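PDB 2PBP: enoyl-CoA hydratase subunit I from Geobacillus kaustophilus, which probably catalyses the hydration of enoyl-CoA thioesters in fatty-acid beta-oxidation, as a crotonase-family hydro-lyase. Local coordinates for residues R146-L150 against I151-R155; L157-W161 against T162-M166. All coordinates share one frame; numbering follows the deposited sequence.

From the N terminus, contact 1 comes first and is complete before the chain reaches contact 2; the two neither nest nor cross. Contact 1 (146-155) is the bend at which helix 143-151 ends and helix 153-162 begins. Contact 2 (157-166) is the other end of that second helix, where the chain leaves it for strand 166-167, which pairs through Met166 with Phe128 in the smaller sheet. Helix 153-162 is thus shared, and the contact centres lie about 11 Å apart. They meet directly: Ile151 CD1 packs 4.0 Å from Trp159 CD1, and Leu147 lies against Leu160, so that the two helices share one apolar seam.

Contact 1 (R146-L150 against I151-R155); sequences RLTKL and IGPKR
At the tight bend between helix 143-151 and helix 153-162 of the crotonase fold, Leu147 and Ile151 touch across the last turn of the first helix. The Ile151 N-H reaches Leu147 O at 2.9 Å, approaching almost in line with the carbonyl bond. One residue on, Gly152 N bonds Thr148 O at 2.8 Å, more bent at the hydrogen (137°) and tilted from the carbonyl plane. Gly152 has positive phi (88°) with an extended psi, a backbone shape open mainly to glycine; it ends one helix and is the N-cap residue of the next. The Ile151 side chain holds CG1 between its own N and carbonyl carbon (chi1 65°), which sets CG1 3.3 Å from Leu147 O and carries CD1 to within 4.0 Å of Leu147 CG, the two side chains crossing at a slant. Thr148 CG2 lies 3.9 Å from Pro153 N, while Thr148 OG1 bonds back to Thr144 O. Arg155 clamps the turn side-on: its NE (2.9 Å) and NH2 (3.0 Å) both grip Ile151 O, which lies in the guanidinium plane; NE comes in on a lone pair and NH2 from above the carbonyl plane. Leu150 packs on Pro153 of the second subunit. A glycine that ends one helix and N-caps the next, followed by a proline in the first turn of the second, forms this tight helix-to-helix link of the crotonase fold.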
loop_
_atom_site.group_PDB
_atom_site.type_symbol
_atom_site.label_atom_id
_atom_site.label_comp_id
_atom_site.label_asym_id
_atom_site.label_seq_id
_atom_site.Cartn_x
_atom_site.Cartn_y
_atom_site.Cartn_z
ATOM N N ARG A 146 -4.447 1.919 -14.735
ATOM C CA ARG A 146 -3.963 0.970 -13.744
ATOM C C ARG A 146 -2.507 0.562 -13.946
ATOM O O ARG A 146 -1.767 0.422 -12.972
ATOM C CB ARG A 146 -4.867 -0.265 -13.704
ATOM C CG ARG A 146 -6.273 0.015 -13.158
ATOM C CD ARG A 146 -6.986 -1.281 -12.781
ATOM N NE ARG A 146 -8.220 -1.056 -12.029
ATOM C CZ ARG A 146 -9.427 -0.928 -12.573
ATOM N NH1 ARG A 146 -9.585 -1.002 -13.888
ATOM N NH2 ARG A 146 -10.484 -0.730 -11.794
ATOM N N LEU A 147 -2.080 0.382 -15.193
ATOM C CA LEU A 147 -0.692 -0.005 -15.436
ATOM C C LEU A 147 0.267 1.102 -15.000
ATOM O O LEU A 147 1.280 0.837 -14.354
ATOM C CB LEU A 147 -0.456 -0.328 -16.921
ATOM C CG LEU A 147 0.903 -0.979 -17.220
ATOM C CD1 LEU A 147 0.926 -2.381 -16.622
ATOM C CD2 LEU A 147 1.145 -1.059 -18.725
ATOM N N THR A 148 -0.059 2.345 -15.345
ATOM C CA THR A 148 0.786 3.479 -14.986
ATOM C C THR A 148 0.907 3.650 -13.472
ATOM O O THR A 148 1.986 3.942 -12.954
ATOM C CB THR A 148 0.246 4.784 -15.605
ATOM O OG1 THR A 148 0.256 4.669 -17.035
ATOM C CG2 THR A 148 1.112 5.973 -15.195
ATOM N N LYS A 149 -0.198 3.472 -12.759
ATOM C CA LYS A 149 -0.164 3.610 -11.308
ATOM C C LYS A 149 0.685 2.512 -10.676
ATOM O O LYS A 149 1.335 2.732 -9.655
ATOM C CB LYS A 149 -1.581 3.574 -10.728
ATOM C CG LYS A 149 -2.424 4.793 -11.091
ATOM C CD LYS A 149 -3.717 4.835 -10.295
ATOM C CE LYS A 149 -4.568 6.045 -10.667
ATOM N NZ LYS A 149 -3.879 7.342 -10.402
ATOM N N LEU A 150 0.695 1.333 -11.289
ATOM C CA LEU A 150 1.466 0.220 -10.751
ATOM C C LEU A 150 2.963 0.244 -11.045
ATOM O O LEU A 150 3.767 -0.066 -10.167
ATOM C CB LEU A 150 0.894 -1.111 -11.245
ATOM C CG LEU A 150 -0.442 -1.559 -10.647
ATOM C CD1 LEU A 150 -0.953 -2.780 -11.398
ATOM C CD2 LEU A 150 -0.255 -1.879 -9.167
ATOM N N ILE A 151 3.346 0.607 -12.268
ATOM C CA ILE A 151 4.762 0.595 -12.621
ATOM C C ILE A 151 5.396 1.913 -13.067
ATOM O O ILE A 151 6.566 1.938 -13.456
ATOM C CB ILE A 151 5.025 -0.504 -13.694
ATOM C CG1 ILE A 151 4.305 -0.177 -15.002
ATOM C CG2 ILE A 151 4.473 -1.838 -13.204
ATOM C CD1 ILE A 151 4.820 -0.933 -16.228
ATOM N N GLY A 152 4.634 3.001 -13.014
ATOM C CA GLY A 152 5.172 4.292 -13.410
ATOM C C GLY A 152 5.014 4.580 -14.893
ATOM O O GLY A 152 4.905 3.651 -15.690
ATOM N N PRO A 153 5.020 5.859 -15.300
ATOM C CA PRO A 153 4.867 6.237 -16.710
ATOM C C PRO A 153 5.993 5.821 -17.657
ATOM O O PRO A 153 5.742 5.530 -18.831
ATOM C CB PRO A 153 4.706 7.751 -16.640
ATOM C CG PRO A 153 5.575 8.113 -15.481
ATOM C CD PRO A 153 5.213 7.053 -14.459
ATOM N N LYS A 154 7.227 5.802 -17.162
ATOM C CA LYS A 154 8.373 5.427 -17.995
ATOM C C LYS A 154 8.236 3.991 -18.509
ATOM O O LYS A 154 8.363 3.726 -19.708
ATOM C CB LYS A 154 9.679 5.575 -17.199
ATOM C CG LYS A 154 10.047 7.017 -16.835
ATOM C CD LYS A 154 10.633 7.768 -18.028
ATOM C CE LYS A 154 10.982 9.212 -17.683
ATOM N NZ LYS A 154 9.769 10.060 -17.466
ATOM N N ARG A 155 7.969 3.059 -17.602
ATOM C CA ARG A 155 7.820 1.671 -18.004
ATOM C C ARG A 155 6.477 1.418 -18.686
ATOM O O ARG A 155 6.397 0.661 -19.653
ATOM C CB ARG A 155 8.008 0.754 -16.787
ATOM C CG ARG A 155 9.451 0.736 -16.288
ATOM C CD ARG A 155 9.659 -0.171 -15.087
ATOM N NE ARG A 155 8.931 0.314 -13.922
ATOM C CZ ARG A 155 9.248 0.020 -12.666
ATOM N NH1 ARG A 155 10.288 -0.759 -12.409
ATOM N NH2 ARG A 155 8.525 0.511 -11.668
#

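Contact 2 (L157-W161 against T162-M166); sequences LEWLW and TGARM
Trp159, with CG beside its backbone N and anti to the carbonyl carbon (chi1 -62°), swings its indole toward the departing chain, where Met166 meets it: an extended chi1 and chi2 and a bend at chi3 (-75°) fold the Met166 methyl back over the ring. Met166 CE sits 3.5 Å from the centroid of the five-membered ring, 11° off its normal, a CH-pi contact over one face, and the two side chains cross at about a right angle. The sulfur stands farther off, above the six-membered ring, a Met-aromatic contact at a distance. Backbone oxygens meet the ring's rim instead: Ala164 O is 3.3 Å from Trp159 CE3 and Arg165 O is 3.4 Å from Trp159 CZ3, both near the ring plane. Ala164 CB adds an apolar touch at Trp159 CZ3.

The helix itself ends at Thr162. Glu158 O accepts both Thr162 OG1, at 2.8 Å, and Thr162 N, at 3.2 Å, from opposite faces of its carbonyl plane, and Thr162 OG1 also takes a weak bond from Ala164 N. Gly163, with positive phi, sends its N to Trp159 O at 2.9 Å. A water donates to Trp159 O and to Ala164 O, bridging helix end and loop. Beyond the turn, Arg165 forms a salt bridge with Glu127. Glu158 O, held by a hydroxyl and an amide, and Trp159 O, held by an amide and a water, thus each have two donors, while the setting of the indole is consistent with an electron-rich face meeting a methyl and a more positive C-H rim meeting carbonyl oxygens.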
loop_
_atom_site.group_PDB
_atom_site.type_symbol
_atom_site.label_atom_id
_atom_site.label_comp_id
_atom_site.label_asym_id
_atom_site.label_seq_id
_atom_site.Cartn_x
_atom_site.Cartn_y
_atom_site.Cartn_z
ATOM N N LEU A 157 4.619 3.393 -20.627
ATOM C CA LEU A 157 4.594 3.824 -22.024
ATOM C C LEU A 157 5.318 2.848 -22.941
ATOM O O LEU A 157 4.935 2.674 -24.097
ATOM C CB LEU A 157 5.180 5.231 -22.160
ATOM C CG LEU A 157 4.241 6.337 -21.658
ATOM C CD1 LEU A 157 4.954 7.680 -21.677
ATOM C CD2 LEU A 157 2.985 6.371 -22.532
ATOM N N GLU A 158 6.355 2.204 -22.421
ATOM C CA GLU A 158 7.102 1.231 -23.205
ATOM C C GLU A 158 6.135 0.121 -23.635
ATOM O O GLU A 158 6.030 -0.211 -24.818
ATOM C CB GLU A 158 8.237 0.639 -22.359
ATOM C CG GLU A 158 9.246 -0.188 -23.139
ATOM C CD GLU A 158 10.270 -0.860 -22.238
ATOM O OE1 GLU A 158 10.821 -0.181 -21.347
ATOM O OE2 GLU A 158 10.527 -2.067 -22.422
ATOM N N TRP A 159 5.408 -0.436 -22.673
ATOM C CA TRP A 159 4.471 -1.510 -22.972
ATOM C C TRP A 159 3.250 -1.070 -23.773
ATOM O O TRP A 159 2.814 -1.775 -24.683
ATOM C CB TRP A 159 4.014 -2.185 -21.676
ATOM C CG TRP A 159 5.145 -2.815 -20.929
ATOM C CD1 TRP A 159 5.804 -2.305 -19.848
ATOM C CD2 TRP A 159 5.787 -4.054 -21.243
ATOM N NE1 TRP A 159 6.819 -3.150 -19.468
ATOM C CE2 TRP A 159 6.830 -4.232 -20.308
ATOM C CE3 TRP A 159 5.583 -5.031 -22.225
ATOM C CZ2 TRP A 159 7.670 -5.352 -20.325
ATOM C CZ3 TRP A 159 6.419 -6.148 -22.243
ATOM C CH2 TRP A 159 7.449 -6.295 -21.297
ATOM N N LEU A 160 2.700 0.091 -23.431
ATOM C CA LEU A 160 1.515 0.603 -24.111
ATOM C C LEU A 160 1.783 1.034 -25.553
ATOM O O LEU A 160 0.951 0.813 -26.431
ATOM C CB LEU A 160 0.927 1.772 -23.312
ATOM C CG LEU A 160 0.386 1.393 -21.928
ATOM C CD1 LEU A 160 0.159 2.644 -21.093
ATOM C CD2 LEU A 160 -0.914 0.606 -22.090
ATOM N N TRP A 161 2.945 1.634 -25.794
ATOM C CA TRP A 161 3.300 2.094 -27.137
ATOM C C TRP A 161 3.720 0.978 -28.097
ATOM O O TRP A 161 3.479 1.072 -29.301
ATOM C CB TRP A 161 4.432 3.122 -27.066
ATOM C CG TRP A 161 4.016 4.520 -26.699
ATOM C CD1 TRP A 161 2.744 5.021 -26.635
ATOM C CD2 TRP A 161 4.893 5.615 -26.424
ATOM N NE1 TRP A 161 2.777 6.365 -26.343
ATOM C CE2 TRP A 161 4.086 6.757 -26.209
ATOM C CE3 TRP A 161 6.286 5.749 -26.345
ATOM C CZ2 TRP A 161 4.625 8.013 -25.917
ATOM C CZ3 TRP A 161 6.824 6.997 -26.055
ATOM C CH2 TRP A 161 5.993 8.114 -25.845
ATOM N N THR A 162 4.345 -0.073 -27.569
ATOM C CA THR A 162 4.817 -1.185 -28.400
ATOM C C THR A 162 3.856 -2.364 -28.516
ATOM O O THR A 162 3.890 -3.102 -29.504
ATOM C CB THR A 162 6.163 -1.737 -27.884
ATOM O OG1 THR A 162 5.977 -2.338 -26.594
ATOM C CG2 THR A 162 7.187 -0.625 -27.784
ATOM N N GLY A 163 3.012 -2.548 -27.507
ATOM C CA GLY A 163 2.071 -3.651 -27.526
ATOM C C GLY A 163 2.730 -4.996 -27.269
ATOM O O GLY A 163 2.122 -6.041 -27.494
ATOM N N ALA A 164 3.970 -4.973 -26.788
ATOM C CA ALA A 164 4.704 -6.204 -26.509
ATOM C C ALA A 164 4.105 -6.961 -25.330
ATOM O O ALA A 164 3.480 -6.370 -24.451
ATOM C CB ALA A 164 6.169 -5.886 -26.229
ATOM N N ARG A 165 4.306 -8.273 -25.309
ATOM C CA ARG A 165 3.776 -9.089 -24.226
ATOM C C ARG A 165 4.733 -9.202 -23.049
ATOM O O ARG A 165 5.937 -9.398 -23.217
ATOM C CB ARG A 165 3.435 -10.488 -24.730
ATOM C CG ARG A 165 2.275 -10.530 -25.694
ATOM C CD ARG A 165 2.007 -11.955 -26.111
ATOM N NE ARG A 165 0.971 -12.045 -27.131
ATOM C CZ ARG A 165 0.596 -13.182 -27.703
ATOM N NH1 ARG A 165 1.176 -14.322 -27.349
ATOM N NH2 ARG A 165 -0.349 -13.179 -28.631
ATOM N N MET A 166 4.168 -9.088 -21.855
ATOM C CA MET A 166 4.918 -9.165 -20.612
ATOM C C MET A 166 4.767 -10.576 -20.037
ATOM O O MET A 166 3.656 -11.097 -19.939
ATOM C CB MET A 166 4.353 -8.123 -19.642
ATOM C CG MET A 166 5.094 -7.962 -18.338
ATOM S SD MET A 166 4.137 -6.892 -17.251
ATOM C CE MET A 166 4.435 -5.279 -17.982
HETATM O O HOH W 1 1.782 -4.297 -24.033
#